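Local coordinates for WbbM protein (Klebsiella pneumoniae, PDB 6U4B) that polymerises O-antigen polysaccharide, apparently as a bifunctional glycosyltransferase, and binds a magnesium ion in its family 8 glycosyltransferase part, at residues Glu470-Ala474 with Gln507-Asn511; Thr462-Asn467 with Asn511-Tyr515; Tyr528-Gly532 with Ala562-Lys566; Ser300-Ile306 with Asn332-Leu338; Arg389-Pro393 with Ala474-Phe479. All blocks are in the same frame, centred on the assembly; numbering follows the deposited sequence.

All five contacts lie in the family 8 glycosyltransferase part, which has the GT-A-like arrangement of a sheet covered by helices, with magnesium held by Asp406, Asp408 and His560. Contact 4 comes first along the chain and closes before the others open; it pairs two strands of the sheet that contacts 1 and 5 also reach. Contacts 1 and 2 share helix 505-513 and Asn511, their centres about 8 Å apart, and contact 5, about 10 Å from contact 1, shares Ala474 with it. Contact 3 comes last, its centre about 20 Å from that of contact 1. Contacts 1, 3 and 5 each come within a few ångströms of the metal or its ligands, from different parts of the chain.

Contact 1: Glu470-Ala474 with Gln507-Asn511; sequences EYFQA and QDIMN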
# COMPACT_ATOMS: atom_id res chain seq x y z
N GLU A 470 -38.84 8.01 19.18
CA GLU A 470 -38.26 6.70 18.96
C GLU A 470 -37.97 6.42 17.49
O GLU A 470 -37.68 5.27 17.13
CB GLU A 470 -39.17 5.61 19.54
CG GLU A 470 -39.20 5.60 21.06
CD GLU A 470 -40.23 4.63 21.62
OE1 GLU A 470 -40.90 3.96 20.81
OE2 GLU A 470 -40.36 4.54 22.86
N TYR A 471 -38.03 7.44 16.64
CA TYR A 471 -37.73 7.28 15.23
C TYR A 471 -36.26 6.91 15.04
O TYR A 471 -35.37 7.60 15.53
CB TYR A 471 -38.05 8.57 14.49
CG TYR A 471 -38.05 8.47 12.98
CD1 TYR A 471 -36.86 8.60 12.26
CD2 TYR A 471 -39.23 8.26 12.28
CE1 TYR A 471 -36.86 8.52 10.88
CE2 TYR A 471 -39.23 8.17 10.90
CZ TYR A 471 -38.05 8.30 10.21
OH TYR A 471 -38.05 8.22 8.84
N PHE A 472 -36.01 5.80 14.34
CA PHE A 472 -34.66 5.28 14.17
C PHE A 472 -34.19 5.48 12.73
O PHE A 472 -34.98 5.52 11.79
CB PHE A 472 -34.59 3.79 14.54
CG PHE A 472 -35.36 2.89 13.61
CD1 PHE A 472 -34.79 2.42 12.43
CD2 PHE A 472 -36.65 2.49 13.92
CE1 PHE A 472 -35.50 1.59 11.58
CE2 PHE A 472 -37.36 1.66 13.08
CZ PHE A 472 -36.79 1.21 11.91
N GLN A 473 -32.87 5.58 12.58
CA GLN A 473 -32.24 5.76 11.28
C GLN A 473 -31.98 4.41 10.63
O GLN A 473 -31.57 3.46 11.30
CB GLN A 473 -30.94 6.55 11.43
CG GLN A 473 -30.69 7.55 10.31
CD GLN A 473 -30.09 6.91 9.08
OE1 GLN A 473 -29.18 6.08 9.18
NE2 GLN A 473 -30.59 7.29 7.91
N ALA A 474 -32.22 4.33 9.33
CA ALA A 474 -32.16 3.06 8.60
C ALA A 474 -30.80 2.78 7.97
O ALA A 474 -30.68 1.81 7.22
CB ALA A 474 -33.24 3.04 7.51
N GLN A 507 -37.63 3.91 5.06
CA GLN A 507 -37.31 4.28 6.44
C GLN A 507 -38.58 4.59 7.22
O GLN A 507 -38.72 4.18 8.38
CB GLN A 507 -36.35 5.47 6.47
CG GLN A 507 -35.88 5.83 7.88
CD GLN A 507 -34.78 6.88 7.89
OE1 GLN A 507 -33.59 6.55 7.94
NE2 GLN A 507 -35.17 8.15 7.85
N ASP A 508 -39.52 5.29 6.59
CA ASP A 508 -40.81 5.55 7.23
C ASP A 508 -41.63 4.28 7.38
O ASP A 508 -42.28 4.07 8.41
CB ASP A 508 -41.59 6.59 6.43
CG ASP A 508 -41.11 8.01 6.67
OD1 ASP A 508 -40.30 8.21 7.60
OD2 ASP A 508 -41.55 8.92 5.93
N ILE A 509 -41.61 3.42 6.36
CA ILE A 509 -42.37 2.17 6.41
C ILE A 509 -41.88 1.31 7.56
O ILE A 509 -42.68 0.74 8.32
CB ILE A 509 -42.27 1.43 5.07
CG1 ILE A 509 -43.01 2.21 3.98
CG2 ILE A 509 -42.83 0.02 5.19
CD1 ILE A 509 -42.84 1.64 2.59
N MET A 510 -40.56 1.20 7.72
CA MET A 510 -40.00 0.36 8.77
C MET A 510 -40.20 0.98 10.15
O MET A 510 -40.41 0.25 11.13
CB MET A 510 -38.52 0.09 8.51
CG MET A 510 -38.27 -0.81 7.30
SD MET A 510 -36.53 -1.22 7.06
CE MET A 510 -35.87 0.37 6.54
N ASN A 511 -40.14 2.31 10.26
CA ASN A 511 -40.43 2.95 11.54
C ASN A 511 -41.87 2.69 11.97
O ASN A 511 -42.14 2.48 13.16
CB ASN A 511 -40.15 4.44 11.45
CG ASN A 511 -38.78 4.82 11.98
OD1 ASN A 511 -38.59 4.97 13.18
ND2 ASN A 511 -37.81 4.96 11.08
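Asn511 of helix 505-513 holds the backbone of Phe472 by both its N-H and its C=O, tying short strand 472-473 to a helix packed against the GT-A-like sheet. Asn511 OD1 accepts from Phe472 N at 2.9 Å, using a lone pair in the carbonyl plane. Asn511 ND2 donates to Phe472 O at 3.0 Å in an almost straight bond. Asparagine suits the place because one flat amide carries both the acceptor and the donor that a neighbouring strand would offer.

That amide is sandwiched between rings. Tyr471, its CG anti to the backbone N (chi1 -169°), lays its ring over one side with the planes 5° apart, while the Phe472 ring covers the other side less squarely, at 26°. Beyond the stack, the Tyr471 hydroxyl joins two neighbours on the helix: it donates to Asp508 OD1 at 2.6 Å and accepts from Gln507 NE2 at 3.0 Å. The Gln507 chain is extended beyond CG and its amide stands nearly upright to the tyrosine ring, which lets OE1 turn to the strand and accept from Ala474 N at 3.0 Å.

A second shell fixes these groups. Gln507 O accepts both Asn511 N and Asn511 ND2, from opposite faces of its plane, so both amide hydrogens of Asn511 are used. Asp508 OD2 is held by Phe504 N and Tyr458 OH. Gln473 turns its OE1 to Gly475 N and Asn526, its side chain about 6 Å from the magnesium ion. Nearly one turn on from Gln507, Met510 CE lies 3.9 Å from Ala474 CB.

Contact 2: Thr462-Asn467 with Asn511-Tyr515; sequences TLNMNN and NKVFY
Met465 lies across one face of the Tyr515 ring, and this aromatic contact is the main apolar part of the interface. Met465 CA sits 3.7 Å from the ring centroid and almost on its normal, a CH-pi contact. Farther out the side chain crosses the ring at a slant: CG comes to 3.5 Å from Tyr515 CD1, and SD approaches obliquely in a Met-aromatic contact. The tyrosine reaches this place because its CG is anti to the backbone N (chi1 -177°), which sends the ring across toward the 462-467 segment.

In the GT-A-like family 8 glycosyltransferase part, the contact joins the loop after helix 455-461 to the last turn of helix 505-513 and the residues after it. Asn464 takes a positive phi of 54° as the chain leaves the first helix, a conformation that asparagine tolerates well.

The polar contacts form two groups. The Tyr515 hydroxyl accepts from Asn467 N at 2.6 Å, and it donates to Asn466 OD1, which lies at the ring edge with its amide plane steeply turned to the ring. The second bond is modelled so short that its exact length is doubtful. Lys512 runs beside Asn464, pointing the same way, and its NZ donates to Asn464 OD1 at 2.9 Å. The long lysine chain lets CG brush Leu463 O at 3.5 Å before the charged end reaches that amide. A water bridges the two segments, 2.9 Å from Leu463 O and 2.6 Å from Lys512 O.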
# COMPACT_ATOMS: atom_id res chain seq x y z
N THR A 462 -49.37 9.69 10.48
CA THR A 462 -49.13 8.81 9.34
C THR A 462 -48.38 7.55 9.75
O THR A 462 -48.69 6.45 9.27
CB THR A 462 -48.36 9.56 8.25
OG1 THR A 462 -49.14 10.67 7.80
CG2 THR A 462 -48.07 8.64 7.08
N LEU A 463 -47.39 7.67 10.64
CA LEU A 463 -46.59 6.53 11.05
C LEU A 463 -47.13 5.84 12.30
O LEU A 463 -46.62 4.77 12.67
CB LEU A 463 -45.14 6.95 11.27
CG LEU A 463 -44.42 7.59 10.08
CD1 LEU A 463 -42.92 7.51 10.24
CD2 LEU A 463 -44.86 6.95 8.76
N ASN A 464 -48.16 6.41 12.94
CA ASN A 464 -48.80 5.81 14.12
C ASN A 464 -47.78 5.49 15.21
O ASN A 464 -47.79 4.41 15.81
CB ASN A 464 -49.59 4.56 13.73
CG ASN A 464 -50.64 4.84 12.68
OD1 ASN A 464 -50.55 4.35 11.55
ND2 ASN A 464 -51.65 5.63 13.04
N MET A 465 -46.89 6.45 15.48
CA MET A 465 -45.91 6.35 16.55
C MET A 465 -46.35 7.27 17.67
O MET A 465 -46.34 8.50 17.52
CB MET A 465 -44.52 6.72 16.04
CG MET A 465 -44.01 5.84 14.91
SD MET A 465 -42.28 6.16 14.50
CE MET A 465 -42.40 7.79 13.80
N ASN A 466 -46.77 6.69 18.81
CA ASN A 466 -47.21 7.53 19.92
C ASN A 466 -46.08 8.42 20.42
O ASN A 466 -46.32 9.54 20.87
CB ASN A 466 -47.77 6.67 21.05
CG ASN A 466 -46.70 5.99 21.88
OD1 ASN A 466 -46.32 4.86 21.61
ND2 ASN A 466 -46.23 6.68 22.93
N ASN A 467 -44.83 7.96 20.32
CA ASN A 467 -43.67 8.74 20.71
C ASN A 467 -42.77 8.98 19.50
O ASN A 467 -41.94 8.12 19.16
CB ASN A 467 -42.90 8.04 21.82
CG ASN A 467 -41.75 8.86 22.35
OD1 ASN A 467 -41.64 10.05 22.06
ND2 ASN A 467 -40.89 8.24 23.15
N ASN A 511 -40.14 2.31 10.26
CA ASN A 511 -40.43 2.95 11.54
C ASN A 511 -41.87 2.69 11.97
O ASN A 511 -42.14 2.48 13.16
CB ASN A 511 -40.15 4.44 11.45
CG ASN A 511 -38.78 4.82 11.98
OD1 ASN A 511 -38.59 4.97 13.18
ND2 ASN A 511 -37.81 4.96 11.08
N LYS A 512 -42.80 2.67 11.02
CA LYS A 512 -44.19 2.40 11.35
C LYS A 512 -44.40 0.95 11.73
O LYS A 512 -45.03 0.65 12.75
CB LYS A 512 -45.09 2.79 10.17
CG LYS A 512 -46.51 2.25 10.25
CD LYS A 512 -47.41 2.89 9.20
CE LYS A 512 -48.70 2.10 9.00
NZ LYS A 512 -49.49 1.95 10.25
N VAL A 513 -43.85 0.02 10.94
CA VAL A 513 -44.11 -1.40 11.19
C VAL A 513 -43.33 -1.89 12.40
O VAL A 513 -43.81 -2.75 13.15
CB VAL A 513 -43.79 -2.22 9.93
CG1 VAL A 513 -43.89 -3.71 10.21
CG2 VAL A 513 -44.74 -1.84 8.80
N PHE A 514 -42.13 -1.36 12.64
CA PHE A 514 -41.30 -1.82 13.74
C PHE A 514 -41.49 -1.01 15.02
O PHE A 514 -40.74 -1.23 15.99
CB PHE A 514 -39.81 -1.81 13.35
CG PHE A 514 -39.50 -2.57 12.08
CD1 PHE A 514 -40.33 -3.58 11.63
CD2 PHE A 514 -38.37 -2.27 11.34
CE1 PHE A 514 -40.04 -4.28 10.47
CE2 PHE A 514 -38.07 -2.96 10.18
CZ PHE A 514 -38.91 -3.97 9.74
N TYR A 515 -42.46 -0.10 15.06
CA TYR A 515 -42.62 0.78 16.22
C TYR A 515 -42.82 -0.03 17.50
O TYR A 515 -43.59 -0.99 17.52
CB TYR A 515 -43.79 1.73 16.02
CG TYR A 515 -43.94 2.71 17.16
CD1 TYR A 515 -42.96 3.67 17.40
CD2 TYR A 515 -45.04 2.67 18.01
CE1 TYR A 515 -43.07 4.56 18.45
CE2 TYR A 515 -45.16 3.56 19.07
CZ TYR A 515 -44.17 4.50 19.28
OH TYR A 515 -44.27 5.40 20.31
O HOH W 1 -46.78 2.15 13.97

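Contact 3: Tyr528-Gly532 with Ala562-Lys566; sequences YHGNG and AGENK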
# COMPACT_ATOMS: atom_id res chain seq x y z
N TYR A 528 -23.03 10.57 11.62
CA TYR A 528 -23.01 11.42 10.44
C TYR A 528 -21.67 12.13 10.34
O TYR A 528 -21.14 12.64 11.33
CB TYR A 528 -24.14 12.45 10.50
CG TYR A 528 -25.54 11.89 10.44
CD1 TYR A 528 -26.29 11.71 11.60
CD2 TYR A 528 -26.12 11.55 9.23
CE1 TYR A 528 -27.57 11.21 11.55
CE2 TYR A 528 -27.41 11.04 9.17
CZ TYR A 528 -28.12 10.88 10.33
OH TYR A 528 -29.41 10.38 10.28
N HIS A 529 -21.12 12.18 9.13
CA HIS A 529 -19.89 12.93 8.92
C HIS A 529 -20.12 14.43 8.88
O HIS A 529 -19.15 15.19 8.96
CB HIS A 529 -19.20 12.47 7.63
CG HIS A 529 -19.86 12.96 6.37
ND1 HIS A 529 -21.20 12.80 6.12
CD2 HIS A 529 -19.35 13.60 5.30
CE1 HIS A 529 -21.49 13.32 4.95
NE2 HIS A 529 -20.39 13.82 4.42
N GLY A 530 -21.37 14.88 8.77
CA GLY A 530 -21.71 16.28 8.88
C GLY A 530 -21.76 17.05 7.58
O GLY A 530 -21.98 18.27 7.62
N ASN A 531 -21.58 16.39 6.44
CA ASN A 531 -21.55 17.04 5.12
C ASN A 531 -20.43 18.09 5.15
O ASN A 531 -19.38 17.86 5.76
CB ASN A 531 -22.92 17.59 4.77
CG ASN A 531 -23.72 16.63 3.90
OD1 ASN A 531 -23.37 16.39 2.74
ND2 ASN A 531 -24.80 16.10 4.44
N GLY A 532 -20.62 19.24 4.50
CA GLY A 532 -19.60 20.28 4.54
C GLY A 532 -19.65 21.13 5.79
O GLY A 532 -18.63 21.70 6.19
N ALA A 562 -23.82 10.29 4.85
CA ALA A 562 -25.13 10.64 4.32
C ALA A 562 -25.17 12.10 3.90
O ALA A 562 -24.69 12.99 4.62
CB ALA A 562 -26.21 10.36 5.36
N GLY A 563 -25.72 12.35 2.72
CA GLY A 563 -25.91 13.71 2.27
C GLY A 563 -25.38 13.99 0.88
O GLY A 563 -25.29 13.09 0.04
N GLU A 564 -25.02 15.25 0.65
CA GLU A 564 -24.64 15.75 -0.67
C GLU A 564 -23.14 15.65 -0.93
O GLU A 564 -22.73 15.36 -2.06
CB GLU A 564 -25.10 17.19 -0.81
CG GLU A 564 -24.94 18.02 0.46
CD GLU A 564 -25.52 19.41 0.35
OE1 GLU A 564 -25.62 19.92 -0.78
OE2 GLU A 564 -25.88 20.00 1.40
N ASN A 565 -22.31 15.89 0.09
CA ASN A 565 -20.86 15.94 -0.07
C ASN A 565 -20.28 14.58 0.31
O ASN A 565 -20.06 14.29 1.49
CB ASN A 565 -20.26 17.06 0.77
CG ASN A 565 -20.73 18.43 0.33
OD1 ASN A 565 -20.81 18.72 -0.87
ND2 ASN A 565 -21.06 19.29 1.29
N LYS A 566 -20.01 13.76 -0.70
CA LYS A 566 -19.47 12.42 -0.52
C LYS A 566 -17.95 12.45 -0.61
O LYS A 566 -17.39 13.22 -1.40
CB LYS A 566 -20.03 11.47 -1.57
CG LYS A 566 -21.44 11.81 -2.04
CD LYS A 566 -22.48 11.66 -0.94
CE LYS A 566 -22.63 10.20 -0.52
NZ LYS A 566 -23.95 9.94 0.13
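His529 points the edge of its imidazole at the 562-566 loop, with NE2 donating to Asn565 O at 3.0 Å. The two segments continue from parallel strands 527-528 and 558-560 of the small three-stranded sheet and stay nearly aligned, their end-to-end directions 15° apart. The His529 torsion (chi1 75°) sets CG between the backbone N and the carbonyl carbon, turning the ring toward the opposite loop. CE1 lies 3.2 Å from Ala562 O, close to the ring plane, and Asn531 N sits over the middle of one ring face. Histidine suits the place because its flat ring offers an N-H at the edge and a face to the backbone. From the second shell, Tyr561 meets the ring edge-to-face, and ND1 has a weak hydrogen bond to O of the magnesium ligand His560.

Asn531 turns its amide into the bend of the other chain. Its OD1 takes Asn565 N at 2.9 Å in a bond that is practically straight (177°), and Glu564 N in a weak, bent one. One carbonyl oxygen thus pins two successive backbone N-H groups. Gly563 fits against this amide because, without a side chain, its CA can come within 3.4 Å of Asn531 ND2; its backbone angles also call for glycine.

Toward the metal, the small Ala562 side chain lies about 4 Å from magnesium. Its CB meets the edge of the Tyr528 ring, 4.0 Å from CD2.

Contact 4: Ser300-Ile306 with Asn332-Leu338; sequences SAVPVVI and NYDIVVL
The terminal methyl of Ile306, CD1, meets the branch methyl of Ile335, CG2, at 3.9 Å in the apolar middle of a parallel strand pair. Strands 302-309 and 333-340, with helix 313-325 between them in sequence, form a beta-alpha-beta crossover. Val304, Ile306 and Val337 reach that helix, and their branched side chains suit a strand face packed against it. At the beginning of the pair Val302 CB lies 3.8 Å from Tyr333 CD1, the two side chains pointing the same way. On the other face, Val305 CG1 touches Leu338 CD1, also at 3.9 Å.

Outward from the side chains runs regular parallel bonding: Val304 N donates to Asp334 O at 2.8 Å, and Val304 O accepts from Val336 N at 2.9 Å. Pro303 fits between, since this pairing uses the N-H groups of Val302 and Val304; its CA-H approaches Asp334 O instead.

Polar groups come next, though they too are buried. Asp334, with CG anti to the backbone N (chi1 -178°), projects its carboxylate to a salt bridge with Arg363 and a hydrogen bond from Tyr399. The Tyr333 hydroxyl is bonded to Asp414 and to Asp328 N. Just before the strands begin, where Ser300 is poorly ordered, Asn332 ND2 donates to Ser300 O at 3.3 Å.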
# COMPACT_ATOMS: atom_id res chain seq x y z
N SER A 300 -21.56 -20.66 11.04
CA SER A 300 -21.78 -19.50 11.89
C SER A 300 -20.95 -18.35 11.34
O SER A 300 -19.74 -18.49 11.14
CB SER A 300 -21.39 -19.78 13.34
OG SER A 300 -20.00 -19.98 13.47
N ALA A 301 -21.61 -17.22 11.08
CA ALA A 301 -20.93 -16.07 10.51
C ALA A 301 -21.71 -14.81 10.84
O ALA A 301 -22.81 -14.86 11.41
CB ALA A 301 -20.76 -16.21 8.99
N VAL A 302 -21.13 -13.67 10.48
CA VAL A 302 -21.77 -12.37 10.60
C VAL A 302 -22.37 -12.01 9.24
O VAL A 302 -21.64 -11.60 8.33
CB VAL A 302 -20.78 -11.29 11.07
CG1 VAL A 302 -21.47 -9.93 11.17
CG2 VAL A 302 -20.15 -11.69 12.39
N PRO A 303 -23.68 -12.15 9.06
CA PRO A 303 -24.30 -11.83 7.77
C PRO A 303 -24.44 -10.32 7.61
O PRO A 303 -25.08 -9.65 8.42
CB PRO A 303 -25.67 -12.52 7.84
CG PRO A 303 -25.60 -13.43 9.04
CD PRO A 303 -24.65 -12.77 9.98
N VAL A 304 -23.83 -9.79 6.55
CA VAL A 304 -23.83 -8.36 6.28
C VAL A 304 -24.46 -8.14 4.91
O VAL A 304 -24.04 -8.75 3.92
CB VAL A 304 -22.40 -7.77 6.32
CG1 VAL A 304 -22.43 -6.29 5.99
CG2 VAL A 304 -21.77 -8.02 7.69
N VAL A 305 -25.47 -7.27 4.86
CA VAL A 305 -26.23 -7.03 3.64
C VAL A 305 -26.03 -5.58 3.22
O VAL A 305 -26.24 -4.66 4.01
CB VAL A 305 -27.72 -7.35 3.83
CG1 VAL A 305 -28.50 -7.02 2.57
CG2 VAL A 305 -27.88 -8.81 4.19
N ILE A 306 -25.62 -5.39 1.97
CA ILE A 306 -25.38 -4.08 1.38
C ILE A 306 -26.13 -4.01 0.06
O ILE A 306 -26.34 -5.03 -0.61
CB ILE A 306 -23.87 -3.81 1.17
CG1 ILE A 306 -23.06 -4.30 2.37
CG2 ILE A 306 -23.62 -2.33 0.94
CD1 ILE A 306 -21.57 -4.36 2.12
N ASN A 332 -16.39 -15.49 11.03
CA ASN A 332 -16.67 -15.54 9.60
C ASN A 332 -17.65 -14.43 9.24
O ASN A 332 -18.46 -14.00 10.06
CB ASN A 332 -17.25 -16.90 9.20
CG ASN A 332 -16.30 -18.04 9.49
OD1 ASN A 332 -15.08 -17.87 9.44
ND2 ASN A 332 -16.85 -19.20 9.81
N TYR A 333 -17.55 -13.95 8.00
CA TYR A 333 -18.34 -12.81 7.55
C TYR A 333 -18.98 -13.15 6.21
O TYR A 333 -18.28 -13.41 5.22
CB TYR A 333 -17.47 -11.55 7.44
CG TYR A 333 -16.96 -11.08 8.78
CD1 TYR A 333 -17.56 -10.02 9.46
CD2 TYR A 333 -15.87 -11.70 9.39
CE1 TYR A 333 -17.09 -9.60 10.69
CE2 TYR A 333 -15.40 -11.28 10.62
CZ TYR A 333 -16.01 -10.23 11.26
OH TYR A 333 -15.54 -9.81 12.49
N ASP A 334 -20.31 -13.16 6.19
CA ASP A 334 -21.12 -13.56 5.04
C ASP A 334 -21.73 -12.29 4.45
O ASP A 334 -22.80 -11.84 4.87
CB ASP A 334 -22.20 -14.56 5.49
CG ASP A 334 -23.06 -15.08 4.33
OD1 ASP A 334 -22.95 -14.58 3.19
OD2 ASP A 334 -23.86 -16.00 4.59
N ILE A 335 -21.03 -11.70 3.49
CA ILE A 335 -21.43 -10.44 2.88
C ILE A 335 -22.22 -10.74 1.62
O ILE A 335 -21.77 -11.50 0.75
CB ILE A 335 -20.22 -9.54 2.57
CG1 ILE A 335 -19.35 -9.37 3.82
CG2 ILE A 335 -20.68 -8.20 2.05
CD1 ILE A 335 -18.16 -8.45 3.62
N VAL A 336 -23.41 -10.14 1.50
CA VAL A 336 -24.25 -10.28 0.32
C VAL A 336 -24.59 -8.88 -0.18
O VAL A 336 -25.14 -8.07 0.58
CB VAL A 336 -25.53 -11.08 0.60
CG1 VAL A 336 -26.43 -11.07 -0.62
CG2 VAL A 336 -25.19 -12.50 1.01
N VAL A 337 -24.27 -8.60 -1.44
CA VAL A 337 -24.57 -7.32 -2.06
C VAL A 337 -25.81 -7.48 -2.93
O VAL A 337 -25.81 -8.26 -3.89
CB VAL A 337 -23.38 -6.80 -2.88
CG1 VAL A 337 -23.82 -5.63 -3.75
CG2 VAL A 337 -22.23 -6.39 -1.96
N LEU A 338 -26.87 -6.74 -2.60
CA LEU A 338 -28.04 -6.65 -3.46
C LEU A 338 -27.72 -5.64 -4.55
O LEU A 338 -27.87 -4.43 -4.36
CB LEU A 338 -29.27 -6.23 -2.65
CG LEU A 338 -29.51 -7.03 -1.37
CD1 LEU A 338 -30.72 -6.50 -0.62
CD2 LEU A 338 -29.67 -8.50 -1.70

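Contact 5: Arg389-Pro393 with Ala474-Phe479; sequences RLFIP and AGIIVF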
# COMPACT_ATOMS: atom_id res chain seq x y z
N ARG A 389 -34.39 -2.75 1.46
CA ARG A 389 -34.39 -3.14 2.87
C ARG A 389 -35.67 -3.87 3.27
O ARG A 389 -35.63 -4.76 4.13
CB ARG A 389 -34.20 -1.90 3.75
CG ARG A 389 -32.76 -1.38 3.80
CD ARG A 389 -32.66 -0.16 4.71
NE ARG A 389 -33.27 1.02 4.11
CZ ARG A 389 -32.66 2.18 3.95
NH1 ARG A 389 -31.41 2.34 4.36
NH2 ARG A 389 -33.30 3.20 3.39
N LEU A 390 -36.80 -3.51 2.66
CA LEU A 390 -38.07 -4.15 3.00
C LEU A 390 -38.08 -5.64 2.67
O LEU A 390 -38.85 -6.39 3.28
CB LEU A 390 -39.22 -3.47 2.27
CG LEU A 390 -39.41 -1.97 2.48
CD1 LEU A 390 -40.64 -1.48 1.74
CD2 LEU A 390 -39.51 -1.65 3.97
N PHE A 391 -37.25 -6.08 1.73
CA PHE A 391 -37.25 -7.47 1.28
C PHE A 391 -36.24 -8.33 2.02
O PHE A 391 -36.13 -9.52 1.70
CB PHE A 391 -36.99 -7.52 -0.23
CG PHE A 391 -38.06 -6.84 -1.04
CD1 PHE A 391 -37.94 -5.49 -1.36
CD2 PHE A 391 -39.19 -7.52 -1.45
CE1 PHE A 391 -38.92 -4.86 -2.10
CE2 PHE A 391 -40.18 -6.89 -2.18
CZ PHE A 391 -40.04 -5.56 -2.51
N ILE A 392 -35.52 -7.77 2.99
CA ILE A 392 -34.54 -8.56 3.74
C ILE A 392 -35.18 -9.73 4.48
O ILE A 392 -34.63 -10.84 4.40
CB ILE A 392 -33.71 -7.64 4.66
CG1 ILE A 392 -32.70 -6.86 3.82
CG2 ILE A 392 -33.02 -8.45 5.74
CD1 ILE A 392 -32.08 -5.68 4.54
N PRO A 393 -36.30 -9.58 5.19
CA PRO A 393 -36.89 -10.76 5.86
C PRO A 393 -37.33 -11.86 4.91
O PRO A 393 -37.49 -13.01 5.35
CB PRO A 393 -38.08 -10.17 6.63
CG PRO A 393 -38.37 -8.88 5.96
CD PRO A 393 -37.05 -8.36 5.52
N ALA A 474 -32.22 4.33 9.33
CA ALA A 474 -32.16 3.06 8.60
C ALA A 474 -30.80 2.78 7.97
O ALA A 474 -30.68 1.81 7.22
CB ALA A 474 -33.24 3.04 7.51
N GLY A 475 -29.78 3.58 8.27
CA GLY A 475 -28.47 3.38 7.69
C GLY A 475 -27.73 2.17 8.22
O GLY A 475 -26.77 1.72 7.59
N ILE A 476 -28.15 1.65 9.37
CA ILE A 476 -27.60 0.40 9.89
C ILE A 476 -28.67 -0.26 10.75
O ILE A 476 -29.22 0.35 11.67
CB ILE A 476 -26.28 0.64 10.66
CG1 ILE A 476 -25.57 -0.68 10.98
CG2 ILE A 476 -26.49 1.47 11.93
CD1 ILE A 476 -24.13 -0.49 11.42
N ILE A 477 -29.02 -1.50 10.41
CA ILE A 477 -30.14 -2.19 11.04
C ILE A 477 -29.75 -3.64 11.27
O ILE A 477 -29.32 -4.33 10.34
CB ILE A 477 -31.42 -2.13 10.19
CG1 ILE A 477 -31.78 -0.69 9.81
CG2 ILE A 477 -32.58 -2.78 10.93
CD1 ILE A 477 -32.92 -0.59 8.82
N VAL A 478 -29.92 -4.12 12.50
CA VAL A 478 -29.83 -5.54 12.79
C VAL A 478 -31.23 -6.13 12.67
O VAL A 478 -32.10 -5.85 13.50
CB VAL A 478 -29.24 -5.80 14.18
CG1 VAL A 478 -29.09 -7.30 14.41
CG2 VAL A 478 -27.89 -5.10 14.33
N PHE A 479 -31.45 -6.93 11.64
CA PHE A 479 -32.74 -7.56 11.43
C PHE A 479 -32.84 -8.82 12.28
O PHE A 479 -31.98 -9.70 12.22
CB PHE A 479 -32.93 -7.91 9.95
CG PHE A 479 -33.30 -6.74 9.09
CD1 PHE A 479 -32.34 -5.81 8.72
CD2 PHE A 479 -34.60 -6.57 8.65
CE1 PHE A 479 -32.68 -4.74 7.92
CE2 PHE A 479 -34.94 -5.50 7.85
CZ PHE A 479 -33.99 -4.58 7.49
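Arg389 reaches from a 3-10 turn to the corner at Ala474, just ahead of strand 477-479 of the GT-A-like sheet. The bond from CA to CB is directed toward the 474-479 segment, and the chain runs on through CG to CD, which touches Ile477 CD1 at 4.1 Å. A bend at chi3 (-72°) then swings the guanidinium over Ala474. NE forms a salt bridge with Asp506, beside the methyl of Met510. CZ lies 3.7 Å from Ala474 CB, which sits over the middle of one guanidinium face; the small alanine methyl suits this close approach to the flat group. At the tip, NH1 lies 3.0 Å from Ala474 O and makes a salt bridge to Asp406, a magnesium ligand. The arginine is thus a second-shell residue that probably helps to position Asp406.

Following the turn, Ile392 brings its branched side chain over Phe479. Its CG2 makes a CH-pi contact 3.8 Å from the ring centroid, 14° off the normal, which suits a methyl against a flat aromatic face. Pro393 adds CD near the same ring, 4.2 Å from Phe479 CE2. The other branch of Ile392 ends with CD1 at 3.6 Å from Phe479 CE1.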